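Local coordinates for RNA pseudouridylate synthase domain-containing protein 1 (Homo sapiens, PDB 5VBB), which probably binds RNA and converts uridine to pseudouridine, being a pseudouridine synthase of the RluA family, at residues Phe68-Ala73 with Phe204-His209; Ser15-Val20 with Ala77-Ala82; Arg104-Glu109 with Leu151-Tyr156. All coordinates share one frame; numbering follows the deposited sequence.

Along the chain, contact 2 (Ser15-Val20 with Ala77-Ala82) and contact 1 (Phe68-Ala73 with Phe204-His209) cross, their segments alternating, whereas contact 3 (Arg104-Glu109 with Leu151-Tyr156) is nested within the loop that contact 1 closes; contact 2 closes before contact 3 opens. Contact 1 lies near the middle of the molecule, its centre about 24 Å from that of contact 2 and about 18 Å from that of contact 3. Contacts 2 and 3 lie on opposite sides of the chain's centre, their nearest atoms about 19 Å apart. Contact 2 belongs to the sheet of strands 18-23 and 73-77; contacts 1 and 3 reach the larger antiparallel sheet. Contact 1 thus joins the two sheets beside the predicted active site.

Contact 1. Residues Phe68-Ala73 with Phe204-His209; sequences FSTSGA and FRMMLH. With SO4 (sulfate ion), chain B.
Ser71 OG is the polar centre of this contact, in the loop that follows Asp67, the active-site residue assigned by similarity, in an RluA-type pseudouridine synthase. Arg205 NH2 donates to it at 2.7 Å, only 9° out of the guanidinium plane, and NH1 adds a weak second bond. His209 ND1 meets the same oxygen at 2.7 Å, at the edge of its ring. With chi1 at 54°, OG sits between the backbone N and the carbonyl carbon of Ser71, where both groups can grip it. Arg205 NE in turn donates to Met206 O at 2.8 Å, which helps fix the guanidinium's rotation. The packing is close here: Gly72 CA lies 3.5 Å from His209 CE1, and a CB at Gly72 would point toward the histidine and collide with the carbonyl oxygen of Ser71.

Next to this polar cluster, Met206 CE reaches Thr70 OG1 and Ser69 CB, while Leu208 CD2 also lies beside Thr70 OG1, near the Asp67 side chain.

At the partly exposed Ser69 end, the polar link across the contact runs through a water, from Ser69 O to Met206 N. A sulfate, probably from the crystallisation liquor, binds there too: its O4 accepts from Ser69 N at 2.9 Å and O3 from Ser69 OG at 2.7 Å; Arg177 also binds this ion.

Ser71 and His209 form a parallel beta bridge, CA atoms 4.7 Å apart, where the loop before strand 73-77 meets strand 208-216. Leu208 packs on Leu176 of helix 175-182 and on Tyr99 and Ala101 of strand 96-104.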
loop_
_atom_site.group_PDB
_atom_site.type_symbol
_atom_site.label_atom_id
_atom_site.label_comp_id
_atom_site.label_asym_id
_atom_site.label_seq_id
_atom_site.Cartn_x
_atom_site.Cartn_y
_atom_site.Cartn_z
ATOM N N PHE A 68 1.789 6.931 6.759
ATOM C CA PHE A 68 2.201 6.559 8.127
ATOM C C PHE A 68 1.753 5.145 8.501
ATOM O O PHE A 68 2.577 4.334 8.897
ATOM C CB PHE A 68 1.597 7.544 9.156
ATOM C CG PHE A 68 1.862 7.212 10.608
ATOM C CD1 PHE A 68 3.098 7.462 11.179
ATOM C CD2 PHE A 68 0.868 6.670 11.410
ATOM C CE1 PHE A 68 3.346 7.152 12.514
ATOM C CE2 PHE A 68 1.112 6.395 12.752
ATOM C CZ PHE A 68 2.343 6.625 13.290
ATOM N N SER A 69 0.445 4.842 8.342
ATOM C CA SER A 69 -0.119 3.559 8.748
ATOM C C SER A 69 0.157 2.405 7.786
ATOM O O SER A 69 -0.037 1.246 8.163
ATOM C CB SER A 69 -1.621 3.678 8.966
ATOM O OG SER A 69 -1.868 4.609 10.007
ATOM N N THR A 70 0.687 2.674 6.615
ATOM C CA THR A 70 0.968 1.630 5.645
ATOM C C THR A 70 2.401 1.167 5.759
ATOM O O THR A 70 3.290 1.985 5.931
ATOM C CB THR A 70 0.629 2.193 4.241
ATOM O OG1 THR A 70 -0.759 2.492 4.260
ATOM C CG2 THR A 70 0.934 1.229 3.103
ATOM N N SER A 71 2.635 -0.159 5.628
ATOM C CA SER A 71 3.995 -0.691 5.585
ATOM C C SER A 71 4.422 -0.950 4.130
ATOM O O SER A 71 3.604 -0.931 3.210
ATOM C CB SER A 71 4.076 -2.001 6.371
ATOM O OG SER A 71 3.108 -2.952 5.948
ATOM N N GLY A 72 5.697 -1.209 3.916
ATOM C CA GLY A 72 6.157 -1.642 2.609
ATOM C C GLY A 72 7.169 -0.841 1.840
ATOM O O GLY A 72 7.855 0.038 2.386
ATOM N N ALA A 73 7.259 -1.208 0.537
ATOM C CA ALA A 73 8.271 -0.747 -0.425
ATOM C C ALA A 73 8.315 0.769 -0.593
ATOM O O ALA A 73 7.351 1.385 -1.014
ATOM C CB ALA A 73 8.044 -1.389 -1.776
ATOM N N PHE A 204 -3.829 -4.568 15.776
ATOM C CA PHE A 204 -2.551 -3.986 16.184
ATOM C C PHE A 204 -2.016 -3.019 15.160
ATOM O O PHE A 204 -1.120 -2.245 15.484
ATOM C CB PHE A 204 -1.510 -5.080 16.478
ATOM C CG PHE A 204 -0.745 -5.621 15.290
ATOM C CD1 PHE A 204 -1.238 -6.696 14.552
ATOM C CD2 PHE A 204 0.533 -5.165 15.007
ATOM C CE1 PHE A 204 -0.453 -7.320 13.597
ATOM C CE2 PHE A 204 1.295 -5.747 13.994
ATOM C CZ PHE A 204 0.799 -6.823 13.290
ATOM N N ARG A 205 -2.531 -3.071 13.913
ATOM C CA ARG A 205 -2.069 -2.209 12.828
ATOM C C ARG A 205 -3.107 -2.115 11.757
ATOM O O ARG A 205 -4.086 -2.832 11.794
ATOM C CB ARG A 205 -0.815 -2.815 12.223
ATOM C CG ARG A 205 -1.009 -4.162 11.541
ATOM C CD ARG A 205 0.173 -4.492 10.637
ATOM N NE ARG A 205 0.130 -3.627 9.464
ATOM C CZ ARG A 205 0.995 -3.637 8.470
ATOM N NH1 ARG A 205 2.015 -4.486 8.477
ATOM N NH2 ARG A 205 0.852 -2.798 7.457
ATOM N N MET A 206 -2.878 -1.263 10.786
ATOM C CA MET A 206 -3.731 -1.199 9.621
ATOM C C MET A 206 -3.174 -2.205 8.626
ATOM O O MET A 206 -1.979 -2.183 8.359
ATOM C CB MET A 206 -3.743 0.188 9.011
ATOM C CG MET A 206 -4.732 0.285 7.907
ATOM S SD MET A 206 -4.909 1.956 7.232
ATOM C CE MET A 206 -3.387 2.045 6.266
ATOM N N MET A 207 -4.019 -3.090 8.098
ATOM C CA MET A 207 -3.572 -4.173 7.211
ATOM C C MET A 207 -3.484 -3.767 5.717
ATOM O O MET A 207 -4.179 -4.315 4.872
ATOM C CB MET A 207 -4.500 -5.389 7.370
ATOM C CG MET A 207 -4.716 -5.820 8.818
ATOM S SD MET A 207 -3.182 -6.244 9.688
ATOM C CE MET A 207 -3.812 -6.448 11.367
ATOM N N LEU A 208 -2.560 -2.870 5.403
ATOM C CA LEU A 208 -2.262 -2.436 4.044
ATOM C C LEU A 208 -0.761 -2.409 3.959
ATOM O O LEU A 208 -0.134 -1.894 4.867
ATOM C CB LEU A 208 -2.893 -1.055 3.734
ATOM C CG LEU A 208 -2.685 -0.519 2.318
ATOM C CD1 LEU A 208 -3.345 -1.441 1.280
ATOM C CD2 LEU A 208 -3.319 0.850 2.162
ATOM N N HIS A 209 -0.188 -3.023 2.899
ATOM C CA HIS A 209 1.230 -3.205 2.731
ATOM C C HIS A 209 1.616 -2.995 1.272
ATOM O O HIS A 209 1.015 -3.612 0.390
ATOM C CB HIS A 209 1.571 -4.658 3.111
ATOM C CG HIS A 209 3.021 -4.997 2.977
ATOM N ND1 HIS A 209 3.975 -4.442 3.821
ATOM C CD2 HIS A 209 3.645 -5.822 2.089
ATOM C CE1 HIS A 209 5.139 -4.940 3.427
ATOM N NE2 HIS A 209 4.984 -5.790 2.398
HETATM S S SO4 B . -2.425 7.658 8.069
HETATM O O1 SO4 B . -3.725 7.796 7.395
HETATM O O2 SO4 B . -1.774 8.974 8.054
HETATM O O3 SO4 B . -2.585 7.181 9.427
HETATM O O4 SO4 B . -1.609 6.668 7.375
HETATM O O HOH W 1 -0.617 0.474 10.701
#

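Contact 2. Residues Ser15-Val20 with Ala77-Ala82; sequences SRDFLV and ALNKAA
Asp17 and Asn79 join at the end of the two central strands, 18-23 and 73-77, of an antiparallel sheet, where strand 73-77 gives way to helix 80-91 and Asn79 takes the N-cap position. Asn79 ND2 donates to Asp17 OD1 at 2.8 Å, nearly straight. The acceptor uses its anti lone pair and lies in the amide plane, although carboxylate and amide planes are turned 73° apart. Asn79 OD1 meanwhile accepts from Ala82 N, the capping bond, so opposite ends of one amide serve the strand-side loop and the helix. A water bridges ND2 to Arg16 O.

The backbones meet as an antiparallel non-hydrogen-bonded pair, Phe18 with Ala77, and Leu78 N donates to Asp17 O at 2.9 Å.

From CB, the Phe18 side chain turns with CG anti to the carbonyl carbon (chi1 -65°), and beyond it CD1 passes Ala77 CA at 3.9 Å. CE1 then touches Ala77 CB, while CE2, and more closely CZ, come near Ala82 CB. That methyl lies over one ring face in a CH-pi contact, 4.1 Å from the centroid and 27° off the normal. Val222 of strand 221-225 also packs against this phenylalanine. Leu78 covers the neighbouring backbone, its CD1 near Ser15 O and Arg16 O and its CD2 near Leu19 CB. At the tip of the Phe18 ring, CZ lies 3.3 Å from Ala82 O.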
loop_
_atom_site.group_PDB
_atom_site.type_symbol
_atom_site.label_atom_id
_atom_site.label_comp_id
_atom_site.label_asym_id
_atom_site.label_seq_id
_atom_site.Cartn_x
_atom_site.Cartn_y
_atom_site.Cartn_z
ATOM N N SER A 15 21.437 -0.842 -4.185
ATOM C CA SER A 15 22.363 -0.673 -5.276
ATOM C C SER A 15 23.237 0.554 -4.971
ATOM O O SER A 15 23.131 1.142 -3.901
ATOM C CB SER A 15 21.620 -0.482 -6.594
ATOM O OG SER A 15 21.041 0.809 -6.694
ATOM N N ARG A 16 24.074 0.951 -5.927
ATOM C CA ARG A 16 24.899 2.152 -5.807
ATOM C C ARG A 16 24.029 3.411 -5.759
ATOM O O ARG A 16 24.354 4.355 -5.052
ATOM C CB ARG A 16 25.840 2.259 -7.027
ATOM C CG ARG A 16 26.899 1.141 -7.095
ATOM C CD ARG A 16 27.413 0.879 -8.524
ATOM N NE ARG A 16 28.172 2.006 -9.074
ATOM C CZ ARG A 16 29.389 2.372 -8.676
ATOM N NH1 ARG A 16 30.024 1.685 -7.729
ATOM N NH2 ARG A 16 29.985 3.425 -9.222
ATOM N N ASP A 17 22.910 3.397 -6.493
ATOM C CA ASP A 17 22.035 4.543 -6.700
ATOM C C ASP A 17 20.730 4.538 -5.929
ATOM O O ASP A 17 20.159 5.611 -5.747
ATOM C CB ASP A 17 21.677 4.616 -8.193
ATOM C CG ASP A 17 22.812 5.086 -9.077
ATOM O OD1 ASP A 17 23.556 5.988 -8.652
ATOM O OD2 ASP A 17 22.928 4.580 -10.205
ATOM N N PHE A 18 20.202 3.363 -5.572
ATOM C CA PHE A 18 18.922 3.277 -4.905
ATOM C C PHE A 18 18.950 2.360 -3.726
ATOM O O PHE A 18 19.684 1.384 -3.691
ATOM C CB PHE A 18 17.839 2.781 -5.881
ATOM C CG PHE A 18 17.572 3.749 -6.996
ATOM C CD1 PHE A 18 16.816 4.884 -6.780
ATOM C CD2 PHE A 18 18.122 3.548 -8.254
ATOM C CE1 PHE A 18 16.512 5.742 -7.826
ATOM C CE2 PHE A 18 17.877 4.438 -9.281
ATOM C CZ PHE A 18 17.053 5.522 -9.069
ATOM N N LEU A 19 18.046 2.630 -2.811
ATOM C CA LEU A 19 17.814 1.848 -1.624
ATOM C C LEU A 19 16.291 1.718 -1.513
ATOM O O LEU A 19 15.607 2.720 -1.651
ATOM C CB LEU A 19 18.399 2.611 -0.432
ATOM C CG LEU A 19 18.105 2.146 0.950
ATOM C CD1 LEU A 19 18.484 0.706 1.126
ATOM C CD2 LEU A 19 18.868 2.980 1.942
ATOM N N VAL A 20 15.778 0.515 -1.296
ATOM C CA VAL A 20 14.335 0.277 -1.080
ATOM C C VAL A 20 14.199 -0.329 0.294
ATOM O O VAL A 20 14.762 -1.391 0.569
ATOM C CB VAL A 20 13.613 -0.594 -2.135
ATOM C CG1 VAL A 20 12.100 -0.636 -1.893
ATOM C CG2 VAL A 20 13.910 -0.124 -3.536
ATOM N N ALA A 77 16.499 7.536 -3.334
ATOM C CA ALA A 77 17.580 7.738 -4.306
ATOM C C ALA A 77 18.775 8.271 -3.519
ATOM O O ALA A 77 18.583 9.091 -2.630
ATOM C CB ALA A 77 17.165 8.726 -5.397
ATOM N N LEU A 78 19.993 7.765 -3.814
ATOM C CA LEU A 78 21.216 8.094 -3.072
ATOM C C LEU A 78 22.064 9.175 -3.772
ATOM O O LEU A 78 23.135 9.521 -3.270
ATOM C CB LEU A 78 22.045 6.808 -2.843
ATOM C CG LEU A 78 21.229 5.639 -2.259
ATOM C CD1 LEU A 78 22.039 4.365 -2.178
ATOM C CD2 LEU A 78 20.673 5.996 -0.882
ATOM N N ASN A 79 21.587 9.721 -4.904
ATOM C CA ASN A 79 22.274 10.825 -5.572
ATOM C C ASN A 79 21.279 11.589 -6.429
ATOM O O ASN A 79 20.160 11.104 -6.670
ATOM C CB ASN A 79 23.505 10.385 -6.359
ATOM C CG ASN A 79 23.341 9.198 -7.243
ATOM O OD1 ASN A 79 22.921 9.317 -8.386
ATOM N ND2 ASN A 79 23.778 8.041 -6.780
ATOM N N LYS A 80 21.680 12.799 -6.840
ATOM C CA LYS A 80 20.857 13.747 -7.600
ATOM C C LYS A 80 20.441 13.208 -8.969
ATOM O O LYS A 80 19.312 13.448 -9.380
ATOM C CB LYS A 80 21.597 15.103 -7.766
ATOM N N ALA A 81 21.325 12.468 -9.653
ATOM C CA ALA A 81 21.018 11.850 -10.948
ATOM C C ALA A 81 20.002 10.713 -10.776
ATOM O O ALA A 81 19.080 10.574 -11.585
ATOM C CB ALA A 81 22.293 11.309 -11.580
ATOM N N ALA A 82 20.153 9.914 -9.716
ATOM C CA ALA A 82 19.200 8.824 -9.406
ATOM C C ALA A 82 17.813 9.381 -9.034
ATOM O O ALA A 82 16.787 8.838 -9.458
ATOM C CB ALA A 82 19.745 7.976 -8.273
HETATM O O HOH W 2 25.473 7.068 -4.832
#

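Contact 3. Residues Arg104-Glu109 with Leu151-Tyr156; sequences RGHIQE and LEHGLY
His153 NE2 donates to Ile107 O at 2.8 Å, the shorter of two imidazole-to-carbonyl bonds that tie the loop after strand 96-104 to strand 146-156 of the larger antiparallel sheet. The acceptor lies 1° out of the His153 ring plane, while the nitrogen stands above the plane of the Ile107 carbonyl. In the reverse direction, His106 NE2 donates to Gly154 O at 3.1 Å, again near its own ring plane.

Between these bonds the two imidazoles form an offset stack, with centroids 4.5 Å apart and planes inclined by 17°. Each CB covers the other ring: His106 CB stands over the centre of the His153 face, 3.9 Å from its centroid, whereas His153 CB is displaced toward the rim of the His106 face. The same chi1, near -74° at both residues, sets each CG anti to its carbonyl carbon, from where the two rings overlap. The pair is thus fixed by ring overlap and by a bond from each ring to the opposite backbone.

An alanine at His153 would probably leave Ile107 O without this donor and open a gap beside the His106 ring where the stacked imidazole had been. His241 of strand 238-243 touches both histidines, and Ser162 of strand 159-168 binds Gly105 O and Ile107 N. Farther along, a water joins the segments, accepting from Arg104 NH1 at 2.7 Å and donating to Tyr156 O at 2.7 Å.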
loop_
_atom_site.group_PDB
_atom_site.type_symbol
_atom_site.label_atom_id
_atom_site.label_comp_id
_atom_site.label_asym_id
_atom_site.label_seq_id
_atom_site.Cartn_x
_atom_site.Cartn_y
_atom_site.Cartn_z
ATOM N N ARG A 104 -12.332 -6.027 5.346
ATOM C CA ARG A 104 -13.527 -6.518 6.061
ATOM C C ARG A 104 -14.499 -7.212 5.117
ATOM O O ARG A 104 -14.779 -6.680 4.054
ATOM C CB ARG A 104 -14.275 -5.362 6.757
ATOM C CG ARG A 104 -13.513 -4.681 7.899
ATOM C CD ARG A 104 -13.509 -5.555 9.105
ATOM N NE ARG A 104 -12.744 -5.021 10.229
ATOM C CZ ARG A 104 -12.295 -5.762 11.231
ATOM N NH1 ARG A 104 -12.532 -7.068 11.258
ATOM N NH2 ARG A 104 -11.569 -5.213 12.196
ATOM N N GLY A 105 -15.028 -8.366 5.534
ATOM C CA GLY A 105 -15.990 -9.151 4.770
ATOM C C GLY A 105 -15.365 -10.067 3.740
ATOM O O GLY A 105 -14.212 -9.880 3.339
ATOM N N HIS A 106 -16.139 -11.068 3.300
ATOM C CA HIS A 106 -15.771 -12.026 2.259
ATOM C C HIS A 106 -16.231 -11.468 0.902
ATOM O O HIS A 106 -17.431 -11.394 0.669
ATOM C CB HIS A 106 -16.459 -13.382 2.514
ATOM C CG HIS A 106 -15.853 -14.143 3.658
ATOM N ND1 HIS A 106 -16.475 -15.250 4.191
ATOM C CD2 HIS A 106 -14.638 -13.999 4.244
ATOM C CE1 HIS A 106 -15.669 -15.693 5.144
ATOM N NE2 HIS A 106 -14.541 -14.976 5.203
ATOM N N ILE A 107 -15.294 -11.072 0.018
ATOM C CA ILE A 107 -15.630 -10.525 -1.305
ATOM C C ILE A 107 -15.900 -11.720 -2.201
ATOM O O ILE A 107 -15.000 -12.538 -2.372
ATOM C CB ILE A 107 -14.470 -9.641 -1.804
ATOM C CG1 ILE A 107 -14.302 -8.446 -0.842
ATOM C CG2 ILE A 107 -14.705 -9.161 -3.239
ATOM C CD1 ILE A 107 -13.157 -7.463 -1.121
ATOM N N GLN A 108 -17.131 -11.862 -2.739
ATOM C CA GLN A 108 -17.487 -13.052 -3.521
ATOM C C GLN A 108 -16.979 -13.002 -4.964
ATOM O O GLN A 108 -16.689 -14.054 -5.511
ATOM C CB GLN A 108 -19.002 -13.283 -3.496
ATOM C CG GLN A 108 -19.584 -13.389 -2.080
ATOM C CD GLN A 108 -18.984 -14.510 -1.245
ATOM O OE1 GLN A 108 -18.605 -15.575 -1.757
ATOM N NE2 GLN A 108 -18.924 -14.315 0.071
ATOM N N GLU A 109 -16.793 -11.818 -5.550
ATOM C CA GLU A 109 -16.221 -11.685 -6.914
ATOM C C GLU A 109 -14.726 -12.020 -6.838
ATOM O O GLU A 109 -14.082 -11.586 -5.893
ATOM C CB GLU A 109 -16.355 -10.244 -7.429
ATOM C CG GLU A 109 -17.773 -9.724 -7.552
ATOM C CD GLU A 109 -18.384 -8.981 -6.379
ATOM O OE1 GLU A 109 -17.657 -8.688 -5.403
ATOM O OE2 GLU A 109 -19.610 -8.719 -6.424
ATOM N N LEU A 151 -7.450 -13.013 -2.918
ATOM C CA LEU A 151 -6.500 -14.103 -2.753
ATOM C C LEU A 151 -7.084 -15.198 -1.887
ATOM O O LEU A 151 -6.991 -16.381 -2.223
ATOM C CB LEU A 151 -5.212 -13.590 -2.131
ATOM C CG LEU A 151 -4.492 -12.523 -2.901
ATOM C CD1 LEU A 151 -3.380 -11.939 -2.046
ATOM C CD2 LEU A 151 -4.037 -13.038 -4.281
ATOM N N GLU A 152 -7.664 -14.817 -0.742
ATOM C CA GLU A 152 -8.192 -15.785 0.206
ATOM C C GLU A 152 -9.327 -15.206 1.016
ATOM O O GLU A 152 -9.398 -14.000 1.196
ATOM C CB GLU A 152 -7.070 -16.199 1.232
ATOM C CG GLU A 152 -6.028 -17.228 0.771
ATOM C CD GLU A 152 -4.910 -17.551 1.754
ATOM O OE1 GLU A 152 -4.327 -16.589 2.294
ATOM O OE2 GLU A 152 -4.612 -18.747 1.991
ATOM N N HIS A 153 -10.179 -16.094 1.556
ATOM C CA HIS A 153 -11.192 -15.753 2.552
ATOM C C HIS A 153 -10.702 -16.400 3.833
ATOM O O HIS A 153 -10.112 -17.487 3.805
ATOM C CB HIS A 153 -12.579 -16.307 2.214
ATOM C CG HIS A 153 -13.276 -15.601 1.098
ATOM N ND1 HIS A 153 -14.351 -16.175 0.462
ATOM C CD2 HIS A 153 -13.063 -14.370 0.569
ATOM C CE1 HIS A 153 -14.707 -15.322 -0.485
ATOM N NE2 HIS A 153 -13.983 -14.209 -0.433
ATOM N N GLY A 154 -10.973 -15.741 4.951
ATOM C CA GLY A 154 -10.602 -16.257 6.257
ATOM C C GLY A 154 -11.237 -15.466 7.367
ATOM O O GLY A 154 -12.098 -14.620 7.107
ATOM N N LEU A 155 -10.723 -15.642 8.590
ATOM C CA LEU A 155 -11.187 -14.845 9.710
ATOM C C LEU A 155 -9.993 -14.073 10.274
ATOM O O LEU A 155 -8.906 -14.644 10.370
ATOM C CB LEU A 155 -11.812 -15.696 10.827
ATOM C CG LEU A 155 -12.948 -16.660 10.461
ATOM C CD1 LEU A 155 -13.261 -17.524 11.606
ATOM C CD2 LEU A 155 -14.188 -15.915 9.973
ATOM N N TYR A 156 -10.194 -12.776 10.628
ATOM C CA TYR A 156 -9.194 -11.974 11.312
ATOM C C TYR A 156 -9.777 -11.671 12.687
ATOM O O TYR A 156 -10.837 -11.041 12.773
ATOM C CB TYR A 156 -8.826 -10.688 10.569
ATOM C CG TYR A 156 -7.620 -10.077 11.217
ATOM C CD1 TYR A 156 -6.349 -10.575 10.955
ATOM C CD2 TYR A 156 -7.759 -9.220 12.307
ATOM C CE1 TYR A 156 -5.242 -10.157 11.682
ATOM C CE2 TYR A 156 -6.661 -8.801 13.044
ATOM C CZ TYR A 156 -5.402 -9.280 12.732
ATOM O OH TYR A 156 -4.330 -8.862 13.451
HETATM O O HOH W 3 -11.602 -8.511 13.365
#